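PDB 2V57: TetR family transcriptional repressor LfrR from Mycobacterium smegmatis, which represses transcription of the lfrRA operon by binding directly to the promoter region upstream of lfrR and lfrA. Local coordinates for residues 20-24 / 62-67; 23-28 / 101-105; 31-35 / 55-59; 95-99 / 169-173. All blocks are in the same frame, centred on the assembly; numbering follows the deposited sequence.

Contact 1: 20-24 / 62-67; sequences LDAAM and ALARHV. With SO4 (sulfate ion), chain G.
L20 lies over one face of the H66 ring, with CD1 of L20 4.0 Å from CG of H66. The two helices belong to the all-helical TetR fold: helix 11-27 opens the DNA-binding domain, and helix 56-77 leads from it into the ligand-binding core. Their short segments cross at 90°, with axes 10.1 Å apart. The other methyl of L20, CD2, rests on the backbone of L63 and near CB of A62. M24 comes to the H66 ring from the edge. SD of M24 is 4.9 Å from the centroid of the H66 ring, a Met-aromatic contact almost in the ring plane. The M24 chain is extended to SD and then bends at chi3 (57°). CD1 of L63 sits by the backbone O of L20 and also meets CB of A23. Toward the solvent side, D21 and H66 are joined through one water. It donates to OD1 of D21 at 2.7 Å and lies 2.8 Å from NE2 of H66, in the ring plane. This bridge probably limits rotation of the imidazole.

Farther out, I38 of helix 35-42 covers A23, and I102 touches both M24 and V67. At one end of the contact R65 holds a sulfate, which R16 of helix 11-27 and Y53 also bond. NH1 of R65 donates to sulfate O1 at 2.9 Å, while the bond from its NE to that oxygen is weak.

Contact 2: 23-28 / 101-105; sequences AMLVLA and PIVLF
I102 lays its side chain against the end of helix 11-27, with CD1 over the backbone between M24 and A28. CD1 of I102 is 3.5 Å from O of M24 and 3.8 Å from N of A28. The same I102 methyl meets CB of L27 at 3.9 Å. CG1 of I102 is anti to the backbone N (chi1 -164°), which carries CD1 into this place. The second branch, CG2, meets CE of M24.

L27 covers one face of the F105 ring. CB of L27 stands 4.2 Å from the centroid of the F105 ring and only 10° off the normal, a CH-pi contact over the ring centre. CD1 of L27 also reaches the ring atoms CE2 and CZ. At the other end CB of A28 packs on CG of P101. Here one water donates to two backbone carbonyls, at 2.9 Å to O of P101 and at a longer 3.3 Å to O of A28. The A28 oxygen has a further donor in NZ of K164.

The contact joins the DNA-binding domain to the short helix 102-106 of the core domain. Helix 56-77 lies alongside, with L63 on L27 and V67 on I102. Helix 35-42 covers L27 through I38, and F105 packs on P110 of the second subunit.

Contact 3: 31-35 / 55-59; sequences PTAAL and ERTDL
R56 reaches out from helix 56-77 and binds two backbone carbonyls of the loop 31-35. O of A33 accepts from two nitrogens of the same guanidinium. NE of R56 donates to O of A33 at 2.8 Å with an N-H...O angle of 150°, and NH2 of R56 donates to the same A33 oxygen at 2.9 Å. Both come from the same face of the A33 carbonyl plane. They stand out of that plane by similar amounts, NH2 a little more and off the lone pair. NH2 of R56 also donates to O of P31 at 2.9 Å, at a bent angle of 136°. Both oxygens lie in the guanidinium plane, at its edge. The R56 chain is extended from CG to NE, which gives it the length to reach the loop. The three bonds fix the orientation of the guanidinium. They also tie down the loop just before the helix-turn-helix motif, residues 34-53, whose first helix has A34 at its N-cap.

At the start of helix 56-77, E55 is the N-cap residue. The backbone N of E55 donates to OD2 of D58 at 3.0 Å, on the anti side of the carboxylate.

The apolar part is small. L35 sets CD1 against CD2 of L59, and CD2 close to N of R56. V49 and H50 of helix 46-52 also touch L35. Beyond the loop, P31 packs on P110 of the second subunit.

Contact 4: 95-99 / 169-173; sequences SQLDL and RHQIV. With SO4 (sulfate ion), chain H.
R169 grips the carboxylate of D98 side-on with two nitrogens, one for each oxygen. NE of R169 donates to OD1 of D98 at 2.9 Å and is nearly straight, with an N-H...O angle of 169°. NH2 of R169 donates to OD2 of D98, also at 2.9 Å. Each oxygen uses its syn lone pair. The carboxylate and guanidinium planes are only 20° apart, so the salt bridge is nearly coplanar. R169 is extended from CG to NE, with CG anti to the backbone N (chi1 179°), and this carries the group across to D98. The remaining nitrogen of R169, NH1, donates to O1 of a sulfate at 2.8 Å. The guanidinium thus lies between two anions, though the sulfate is probably from the crystallisation liquor.

Beneath this exposed pair L97 is buried. CD2 of L97 packs on CG2 of V173 at 3.7 Å and on CG2 of I172 at 3.8 Å. The same methyl lies by the aliphatic CG of R169. M156 of helix 147-164 covers L97, and A163 meets I172. E94 of helix 85-97 touches both R169 and V173.

The contact joins the end of helix 85-97 to the start of helix 169-182. A buried leucine under a surface salt bridge here fastens two helices of the C-terminal ligand-binding domain of a TetR-family repressor.

Contacts 1 and 2 share A23 and M24 and use overlapping parts of helix 11-27. Both are mostly apolar, and each has one bridging water. They touch directly, so helices 11-27, 56-77 and 102-106 form one packed group. Contact 3 shares helix 56-77 with contact 1, and L59 packs on L20 and A23. It relies on arginine-to-carbonyl bonds. Contacts 1 and 4 are largely buried, contacts 2 and 3 only partly. Contacts 2 and 3 both reach the second subunit. Contact 4 lies on the opposite side of the chain's centre from contacts 1 and 3. Its centre is about 27 Å from that of contact 3. It alone has a direct salt bridge between its segments, at the surface over a buried leucine.

Contact 1: 20-24 / 62-67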
loop_
_atom_site.group_PDB
_atom_site.type_symbol
_atom_site.label_atom_id
_atom_site.label_comp_id
_atom_site.label_asym_id
_atom_site.label_seq_id
_atom_site.Cartn_x
_atom_site.Cartn_y
_atom_site.Cartn_z
ATOM N N LEU B 20 -6.757 -17.318 -13.127
ATOM C CA LEU B 20 -6.872 -16.049 -12.408
ATOM C C LEU B 20 -7.390 -16.240 -10.980
ATOM O O LEU B 20 -6.902 -15.609 -10.049
ATOM C CB LEU B 20 -7.783 -15.087 -13.166
ATOM C CG LEU B 20 -7.172 -14.537 -14.460
ATOM C CD1 LEU B 20 -8.200 -13.687 -15.195
ATOM C CD2 LEU B 20 -5.908 -13.739 -14.175
ATOM N N ASP B 21 -8.388 -17.105 -10.822
ATOM C CA ASP B 21 -8.958 -17.363 -9.512
ATOM C C ASP B 21 -7.919 -18.045 -8.619
ATOM O O ASP B 21 -7.822 -17.744 -7.438
ATOM C CB ASP B 21 -10.221 -18.220 -9.614
ATOM C CG ASP B 21 -11.448 -17.425 -10.063
ATOM O OD1 ASP B 21 -11.357 -16.194 -10.201
ATOM O OD2 ASP B 21 -12.513 -18.052 -10.275
ATOM N N ALA B 22 -7.128 -18.944 -9.198
ATOM C CA ALA B 22 -6.054 -19.582 -8.449
ATOM C C ALA B 22 -4.961 -18.579 -8.066
ATOM O O ALA B 22 -4.396 -18.651 -6.966
ATOM C CB ALA B 22 -5.453 -20.756 -9.235
ATOM N N ALA B 23 -4.662 -17.658 -8.968
ATOM C CA ALA B 23 -3.662 -16.641 -8.699
ATOM C C ALA B 23 -4.120 -15.744 -7.551
ATOM O O ALA B 23 -3.336 -15.400 -6.668
ATOM C CB ALA B 23 -3.366 -15.823 -9.968
ATOM N N MET B 24 -5.393 -15.364 -7.567
ATOM C CA MET B 24 -5.934 -14.505 -6.511
ATOM C C MET B 24 -5.800 -15.142 -5.124
ATOM O O MET B 24 -5.530 -14.453 -4.130
ATOM C CB MET B 24 -7.407 -14.178 -6.783
ATOM C CG MET B 24 -7.630 -13.085 -7.782
ATOM S SD MET B 24 -9.377 -12.703 -7.938
ATOM C CE MET B 24 -9.774 -12.300 -6.240
ATOM N N ALA B 62 -2.371 -9.352 -15.915
ATOM C CA ALA B 62 -3.741 -9.872 -16.074
ATOM C C ALA B 62 -4.550 -9.941 -14.761
ATOM O O ALA B 62 -5.739 -9.600 -14.735
ATOM C CB ALA B 62 -3.716 -11.247 -16.740
ATOM N N LEU B 63 -3.911 -10.376 -13.678
ATOM C CA LEU B 63 -4.600 -10.494 -12.394
ATOM C C LEU B 63 -5.008 -9.098 -11.931
ATOM O O LEU B 63 -6.131 -8.883 -11.458
ATOM C CB LEU B 63 -3.669 -11.132 -11.354
ATOM C CG LEU B 63 -4.130 -11.224 -9.892
ATOM C CD1 LEU B 63 -5.272 -12.183 -9.768
ATOM C CD2 LEU B 63 -2.982 -11.662 -8.972
ATOM N N ALA B 64 -4.085 -8.151 -12.076
ATOM C CA ALA B 64 -4.332 -6.769 -11.660
ATOM C C ALA B 64 -5.491 -6.160 -12.457
ATOM O O ALA B 64 -6.400 -5.547 -11.883
ATOM C CB ALA B 64 -3.038 -5.922 -11.774
ATOM N N ARG B 65 -5.474 -6.316 -13.779
ATOM C CA ARG B 65 -6.651 -5.978 -14.572
ATOM C C ARG B 65 -7.946 -6.631 -14.009
ATOM O O ARG B 65 -8.951 -5.956 -13.773
ATOM C CB ARG B 65 -6.446 -6.335 -16.060
ATOM C CG ARG B 65 -5.448 -5.431 -16.821
ATOM C CD ARG B 65 -5.568 -5.661 -18.335
ATOM N NE ARG B 65 -5.151 -7.006 -18.765
ATOM C CZ ARG B 65 -3.876 -7.362 -18.961
ATOM N NH1 ARG B 65 -3.575 -8.580 -19.388
ATOM N NH2 ARG B 65 -2.892 -6.498 -18.739
ATOM N N HIS B 66 -7.908 -7.937 -13.776
ATOM C CA HIS B 66 -9.085 -8.666 -13.308
ATOM C C HIS B 66 -9.612 -8.122 -11.975
ATOM O O HIS B 66 -10.823 -7.889 -11.840
ATOM C CB HIS B 66 -8.792 -10.173 -13.213
ATOM C CG HIS B 66 -9.965 -10.996 -12.743
ATOM N ND1 HIS B 66 -11.138 -11.107 -13.457
ATOM C CD2 HIS B 66 -10.126 -11.761 -11.636
ATOM C CE1 HIS B 66 -11.976 -11.896 -12.803
ATOM N NE2 HIS B 66 -11.385 -12.304 -11.697
ATOM N N VAL B 67 -8.713 -7.897 -11.011
ATOM C CA VAL B 67 -9.099 -7.311 -9.735
ATOM C C VAL B 67 -9.677 -5.905 -9.859
ATOM O O VAL B 67 -10.667 -5.593 -9.197
ATOM C CB VAL B 67 -7.944 -7.335 -8.695
ATOM C CG1 VAL B 67 -8.372 -6.639 -7.407
ATOM C CG2 VAL B 67 -7.536 -8.786 -8.407
HETATM S S SO4 G . -6.010 -11.543 -19.825
HETATM O O1 SO4 G . -5.989 -10.200 -19.276
HETATM O O2 SO4 G . -6.451 -12.513 -18.840
HETATM O O3 SO4 G . -6.915 -11.622 -20.982
HETATM O O4 SO4 G . -4.641 -11.856 -20.242
HETATM O O HOH W 1 -12.746 -13.874 -9.769
#

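Contact 2: 23-28 / 101-105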
loop_
_atom_site.group_PDB
_atom_site.type_symbol
_atom_site.label_atom_id
_atom_site.label_comp_id
_atom_site.label_asym_id
_atom_site.label_seq_id
_atom_site.Cartn_x
_atom_site.Cartn_y
_atom_site.Cartn_z
ATOM N N ALA B 23 -4.662 -17.658 -8.968
ATOM C CA ALA B 23 -3.662 -16.641 -8.699
ATOM C C ALA B 23 -4.120 -15.744 -7.551
ATOM O O ALA B 23 -3.336 -15.400 -6.668
ATOM C CB ALA B 23 -3.366 -15.823 -9.968
ATOM N N MET B 24 -5.393 -15.364 -7.567
ATOM C CA MET B 24 -5.934 -14.505 -6.511
ATOM C C MET B 24 -5.800 -15.142 -5.124
ATOM O O MET B 24 -5.530 -14.453 -4.130
ATOM C CB MET B 24 -7.407 -14.178 -6.783
ATOM C CG MET B 24 -7.630 -13.085 -7.782
ATOM S SD MET B 24 -9.377 -12.703 -7.938
ATOM C CE MET B 24 -9.774 -12.300 -6.240
ATOM N N LEU B 25 -5.989 -16.460 -5.046
ATOM C CA LEU B 25 -5.869 -17.147 -3.758
ATOM C C LEU B 25 -4.415 -17.382 -3.358
ATOM O O LEU B 25 -4.006 -17.134 -2.215
ATOM C CB LEU B 25 -6.624 -18.486 -3.816
ATOM C CG LEU B 25 -6.541 -19.382 -2.584
ATOM C CD1 LEU B 25 -7.264 -18.742 -1.399
ATOM C CD2 LEU B 25 -7.121 -20.761 -2.910
ATOM N N VAL B 26 -3.621 -17.861 -4.308
ATOM C CA VAL B 26 -2.255 -18.281 -4.006
ATOM C C VAL B 26 -1.340 -17.084 -3.705
ATOM O O VAL B 26 -0.594 -17.090 -2.726
ATOM C CB VAL B 26 -1.670 -19.105 -5.161
ATOM C CG1 VAL B 26 -0.164 -19.325 -4.967
ATOM C CG2 VAL B 26 -2.423 -20.449 -5.270
ATOM N N LEU B 27 -1.414 -16.055 -4.531
ATOM C CA LEU B 27 -0.513 -14.920 -4.353
ATOM C C LEU B 27 -0.859 -14.096 -3.123
ATOM O O LEU B 27 -0.009 -13.392 -2.595
ATOM C CB LEU B 27 -0.494 -14.032 -5.606
ATOM C CG LEU B 27 0.069 -14.715 -6.849
ATOM C CD1 LEU B 27 -0.258 -13.886 -8.083
ATOM C CD2 LEU B 27 1.577 -14.925 -6.700
ATOM N N ALA B 28 -2.109 -14.172 -2.668
ATOM C CA ALA B 28 -2.484 -13.476 -1.437
ATOM C C ALA B 28 -1.786 -14.024 -0.188
ATOM O O ALA B 28 -1.735 -13.348 0.833
ATOM C CB ALA B 28 -3.988 -13.481 -1.242
ATOM N N PRO B 101 -7.547 -9.798 0.406
ATOM C CA PRO B 101 -6.179 -9.291 0.506
ATOM C C PRO B 101 -5.389 -9.306 -0.802
ATOM O O PRO B 101 -4.277 -8.795 -0.788
ATOM C CB PRO B 101 -5.536 -10.237 1.537
ATOM C CG PRO B 101 -6.368 -11.483 1.458
ATOM C CD PRO B 101 -7.759 -10.970 1.274
ATOM N N ILE B 102 -5.912 -9.858 -1.896
ATOM C CA ILE B 102 -5.163 -9.777 -3.159
ATOM C C ILE B 102 -5.002 -8.312 -3.583
ATOM O O ILE B 102 -4.070 -7.937 -4.310
ATOM C CB ILE B 102 -5.803 -10.620 -4.300
ATOM C CG1 ILE B 102 -4.801 -10.818 -5.451
ATOM C CG2 ILE B 102 -7.108 -9.990 -4.793
ATOM C CD1 ILE B 102 -3.593 -11.682 -5.052
ATOM N N VAL B 103 -5.903 -7.461 -3.107
ATOM C CA VAL B 103 -5.795 -6.031 -3.399
ATOM C C VAL B 103 -4.469 -5.432 -2.906
ATOM O O VAL B 103 -3.938 -4.520 -3.529
ATOM C CB VAL B 103 -7.017 -5.236 -2.864
ATOM C CG1 VAL B 103 -6.854 -3.739 -3.133
ATOM C CG2 VAL B 103 -8.309 -5.790 -3.483
ATOM N N LEU B 104 -3.923 -5.962 -1.811
ATOM C CA LEU B 104 -2.616 -5.526 -1.326
ATOM C C LEU B 104 -1.526 -5.892 -2.314
ATOM O O LEU B 104 -0.497 -5.209 -2.432
ATOM C CB LEU B 104 -2.290 -6.187 0.014
ATOM C CG LEU B 104 -3.184 -5.842 1.208
ATOM C CD1 LEU B 104 -2.995 -6.882 2.301
ATOM C CD2 LEU B 104 -2.869 -4.440 1.728
ATOM N N PHE B 105 -1.732 -7.001 -3.008
ATOM C CA PHE B 105 -0.734 -7.449 -3.973
ATOM C C PHE B 105 -0.789 -6.567 -5.225
ATOM O O PHE B 105 0.257 -6.160 -5.742
ATOM C CB PHE B 105 -0.933 -8.943 -4.297
ATOM C CG PHE B 105 0.136 -9.546 -5.200
ATOM C CD1 PHE B 105 1.225 -10.208 -4.668
ATOM C CD2 PHE B 105 0.003 -9.501 -6.583
ATOM C CE1 PHE B 105 2.191 -10.792 -5.492
ATOM C CE2 PHE B 105 0.967 -10.079 -7.411
ATOM C CZ PHE B 105 2.064 -10.724 -6.859
HETATM O O HOH W 2 -1.947 -10.113 0.268
#

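Contact 3: 31-35 / 55-59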
loop_
_atom_site.group_PDB
_atom_site.type_symbol
_atom_site.label_atom_id
_atom_site.label_comp_id
_atom_site.label_asym_id
_atom_site.label_seq_id
_atom_site.Cartn_x
_atom_site.Cartn_y
_atom_site.Cartn_z
ATOM N N PRO B 31 3.221 -14.527 -1.962
ATOM C CA PRO B 31 3.449 -13.506 -2.997
ATOM C C PRO B 31 4.550 -13.845 -3.998
ATOM O O PRO B 31 4.548 -13.298 -5.107
ATOM C CB PRO B 31 3.834 -12.255 -2.195
ATOM C CG PRO B 31 3.425 -12.537 -0.774
ATOM C CD PRO B 31 3.497 -14.026 -0.603
ATOM N N THR B 32 5.461 -14.732 -3.628
ATOM C CA THR B 32 6.529 -15.123 -4.534
ATOM C C THR B 32 6.258 -16.435 -5.263
ATOM O O THR B 32 7.155 -16.956 -5.919
ATOM C CB THR B 32 7.887 -15.246 -3.800
ATOM O OG1 THR B 32 7.786 -16.212 -2.748
ATOM C CG2 THR B 32 8.299 -13.910 -3.206
ATOM N N ALA B 33 5.045 -16.972 -5.143
ATOM C CA ALA B 33 4.702 -18.244 -5.799
ATOM C C ALA B 33 4.989 -18.253 -7.298
ATOM O O ALA B 33 4.605 -17.340 -8.023
ATOM C CB ALA B 33 3.225 -18.607 -5.553
ATOM N N ALA B 34 5.645 -19.310 -7.763
ATOM C CA ALA B 34 5.929 -19.476 -9.185
ATOM C C ALA B 34 4.669 -19.710 -10.024
ATOM O O ALA B 34 3.642 -20.195 -9.534
ATOM C CB ALA B 34 6.908 -20.632 -9.384
ATOM N N LEU B 35 4.762 -19.371 -11.302
ATOM C CA LEU B 35 3.660 -19.578 -12.228
ATOM C C LEU B 35 3.197 -21.045 -12.219
ATOM O O LEU B 35 2.003 -21.325 -12.292
ATOM C CB LEU B 35 4.070 -19.125 -13.630
ATOM C CG LEU B 35 3.009 -19.081 -14.730
ATOM C CD1 LEU B 35 1.821 -18.238 -14.289
ATOM C CD2 LEU B 35 3.617 -18.508 -15.981
ATOM N N GLU B 55 4.846 -15.631 -19.425
ATOM C CA GLU B 55 5.734 -15.341 -18.312
ATOM C C GLU B 55 4.910 -14.935 -17.101
ATOM O O GLU B 55 3.775 -14.468 -17.228
ATOM C CB GLU B 55 6.724 -14.237 -18.683
ATOM C CG GLU B 55 7.773 -14.707 -19.692
ATOM C CD GLU B 55 8.875 -13.690 -19.926
ATOM O OE1 GLU B 55 10.052 -14.102 -20.007
ATOM O OE2 GLU B 55 8.563 -12.482 -20.030
ATOM N N ARG B 56 5.486 -15.115 -15.921
ATOM C CA ARG B 56 4.810 -14.795 -14.679
ATOM C C ARG B 56 4.302 -13.357 -14.673
ATOM O O ARG B 56 3.178 -13.074 -14.227
ATOM C CB ARG B 56 5.782 -14.995 -13.517
ATOM C CG ARG B 56 5.152 -14.925 -12.161
ATOM C CD ARG B 56 6.151 -15.422 -11.118
ATOM N NE ARG B 56 5.592 -15.446 -9.777
ATOM C CZ ARG B 56 5.513 -14.379 -8.988
ATOM N NH1 ARG B 56 5.958 -13.208 -9.418
ATOM N NH2 ARG B 56 5.000 -14.485 -7.769
ATOM N N THR B 57 5.140 -12.442 -15.153
ATOM C CA THR B 57 4.786 -11.026 -15.175
ATOM C C THR B 57 3.505 -10.766 -15.990
ATOM O O THR B 57 2.746 -9.843 -15.671
ATOM C CB THR B 57 5.964 -10.127 -15.666
ATOM O OG1 THR B 57 5.795 -8.795 -15.157
ATOM C CG2 THR B 57 6.045 -10.083 -17.203
ATOM N N ASP B 58 3.253 -11.582 -17.017
ATOM C CA ASP B 58 2.031 -11.449 -17.830
ATOM C C ASP B 58 0.802 -11.827 -17.004
ATOM O O ASP B 58 -0.273 -11.242 -17.164
ATOM C CB ASP B 58 2.073 -12.349 -19.068
ATOM C CG ASP B 58 3.254 -12.048 -19.983
ATOM O OD1 ASP B 58 3.522 -10.857 -20.251
ATOM O OD2 ASP B 58 3.901 -13.010 -20.455
ATOM N N LEU B 59 0.963 -12.822 -16.132
ATOM C CA LEU B 59 -0.135 -13.236 -15.264
ATOM C C LEU B 59 -0.409 -12.140 -14.241
ATOM O O LEU B 59 -1.570 -11.822 -13.953
ATOM C CB LEU B 59 0.146 -14.580 -14.577
ATOM C CG LEU B 59 -0.855 -14.983 -13.487
ATOM C CD1 LEU B 59 -2.272 -15.093 -14.036
ATOM C CD2 LEU B 59 -0.441 -16.290 -12.845
#

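Contact 4: 95-99 / 169-173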
loop_
_atom_site.group_PDB
_atom_site.type_symbol
_atom_site.label_atom_id
_atom_site.label_comp_id
_atom_site.label_asym_id
_atom_site.label_seq_id
_atom_site.Cartn_x
_atom_site.Cartn_y
_atom_site.Cartn_z
ATOM N N SER B 95 -18.311 -3.812 -0.164
ATOM C CA SER B 95 -18.100 -4.322 -1.510
ATOM C C SER B 95 -16.612 -4.431 -1.832
ATOM O O SER B 95 -16.180 -5.425 -2.411
ATOM C CB SER B 95 -18.830 -3.455 -2.552
ATOM O OG SER B 95 -18.103 -2.272 -2.903
ATOM N N GLN B 96 -15.831 -3.426 -1.437
ATOM C CA GLN B 96 -14.382 -3.456 -1.655
ATOM C C GLN B 96 -13.627 -4.337 -0.654
ATOM O O GLN B 96 -12.645 -4.990 -1.018
ATOM C CB GLN B 96 -13.796 -2.033 -1.656
ATOM C CG GLN B 96 -14.496 -1.120 -2.649
ATOM C CD GLN B 96 -14.355 -1.591 -4.094
ATOM O OE1 GLN B 96 -13.246 -1.706 -4.614
ATOM N NE2 GLN B 96 -15.483 -1.852 -4.747
ATOM N N LEU B 97 -14.058 -4.352 0.604
ATOM C CA LEU B 97 -13.413 -5.223 1.580
ATOM C C LEU B 97 -13.514 -6.684 1.118
ATOM O O LEU B 97 -12.581 -7.476 1.297
ATOM C CB LEU B 97 -14.022 -5.058 2.975
ATOM C CG LEU B 97 -13.251 -5.669 4.144
ATOM C CD1 LEU B 97 -11.868 -5.038 4.338
ATOM C CD2 LEU B 97 -14.080 -5.595 5.450
ATOM N N ASP B 98 -14.639 -7.021 0.493
ATOM C CA ASP B 98 -14.905 -8.402 0.118
ATOM C C ASP B 98 -14.041 -8.876 -1.063
ATOM O O ASP B 98 -14.049 -10.053 -1.407
ATOM C CB ASP B 98 -16.398 -8.606 -0.173
ATOM C CG ASP B 98 -17.262 -8.545 1.092
ATOM O OD1 ASP B 98 -16.722 -8.646 2.215
ATOM O OD2 ASP B 98 -18.491 -8.390 0.958
ATOM N N LEU B 99 -13.290 -7.968 -1.672
ATOM C CA LEU B 99 -12.358 -8.352 -2.726
ATOM C C LEU B 99 -11.221 -9.179 -2.120
ATOM O O LEU B 99 -10.598 -9.979 -2.811
ATOM C CB LEU B 99 -11.777 -7.119 -3.446
ATOM C CG LEU B 99 -12.728 -6.175 -4.200
ATOM C CD1 LEU B 99 -12.040 -4.869 -4.596
ATOM C CD2 LEU B 99 -13.309 -6.870 -5.427
ATOM N N ARG B 169 -15.017 -9.146 10.017
ATOM C CA ARG B 169 -15.470 -8.289 8.928
ATOM C C ARG B 169 -16.281 -7.094 9.424
ATOM O O ARG B 169 -15.963 -5.952 9.095
ATOM C CB ARG B 169 -16.287 -9.106 7.924
ATOM C CG ARG B 169 -16.859 -8.324 6.738
ATOM C CD ARG B 169 -17.792 -9.232 5.943
ATOM N NE ARG B 169 -18.278 -8.649 4.694
ATOM C CZ ARG B 169 -19.503 -8.154 4.529
ATOM N NH1 ARG B 169 -20.366 -8.169 5.537
ATOM N NH2 ARG B 169 -19.866 -7.644 3.359
ATOM N N HIS B 170 -17.318 -7.353 10.220
ATOM C CA HIS B 170 -18.221 -6.283 10.636
ATOM C C HIS B 170 -17.491 -5.168 11.375
ATOM O O HIS B 170 -17.826 -3.991 11.214
ATOM C CB HIS B 170 -19.357 -6.827 11.507
ATOM C CG HIS B 170 -20.394 -5.802 11.851
ATOM N ND1 HIS B 170 -20.341 -5.045 13.001
ATOM C CD2 HIS B 170 -21.513 -5.408 11.195
ATOM C CE1 HIS B 170 -21.380 -4.228 13.040
ATOM N NE2 HIS B 170 -22.108 -4.429 11.955
ATOM N N GLN B 171 -16.501 -5.552 12.177
ATOM C CA GLN B 171 -15.714 -4.623 12.984
ATOM C C GLN B 171 -14.763 -3.779 12.131
ATOM O O GLN B 171 -14.557 -2.603 12.405
ATOM C CB GLN B 171 -14.919 -5.409 14.025
ATOM C CG GLN B 171 -14.512 -4.635 15.260
ATOM C CD GLN B 171 -13.671 -5.485 16.192
ATOM O OE1 GLN B 171 -13.411 -6.655 15.910
ATOM N NE2 GLN B 171 -13.235 -4.899 17.300
ATOM N N ILE B 172 -14.176 -4.389 11.105
ATOM C CA ILE B 172 -13.351 -3.666 10.157
ATOM C C ILE B 172 -14.182 -2.624 9.409
ATOM O O ILE B 172 -13.737 -1.496 9.188
ATOM C CB ILE B 172 -12.673 -4.633 9.150
ATOM C CG1 ILE B 172 -11.705 -5.556 9.897
ATOM C CG2 ILE B 172 -11.941 -3.855 8.047
ATOM C CD1 ILE B 172 -11.144 -6.685 9.053
ATOM N N VAL B 173 -15.392 -2.999 9.020
ATOM C CA VAL B 173 -16.254 -2.061 8.309
ATOM C C VAL B 173 -16.597 -0.871 9.212
ATOM O O VAL B 173 -16.460 0.285 8.806
ATOM C CB VAL B 173 -17.499 -2.752 7.746
ATOM C CG1 VAL B 173 -18.468 -1.735 7.151
ATOM C CG2 VAL B 173 -17.090 -3.776 6.697
HETATM S S SO4 H . -20.473 -9.475 8.922
HETATM O O1 SO4 H . -19.903 -8.293 8.279
HETATM O O2 SO4 H . -19.578 -9.921 9.990
HETATM O O3 SO4 H . -21.780 -9.128 9.476
HETATM O O4 SO4 H . -20.630 -10.537 7.924
#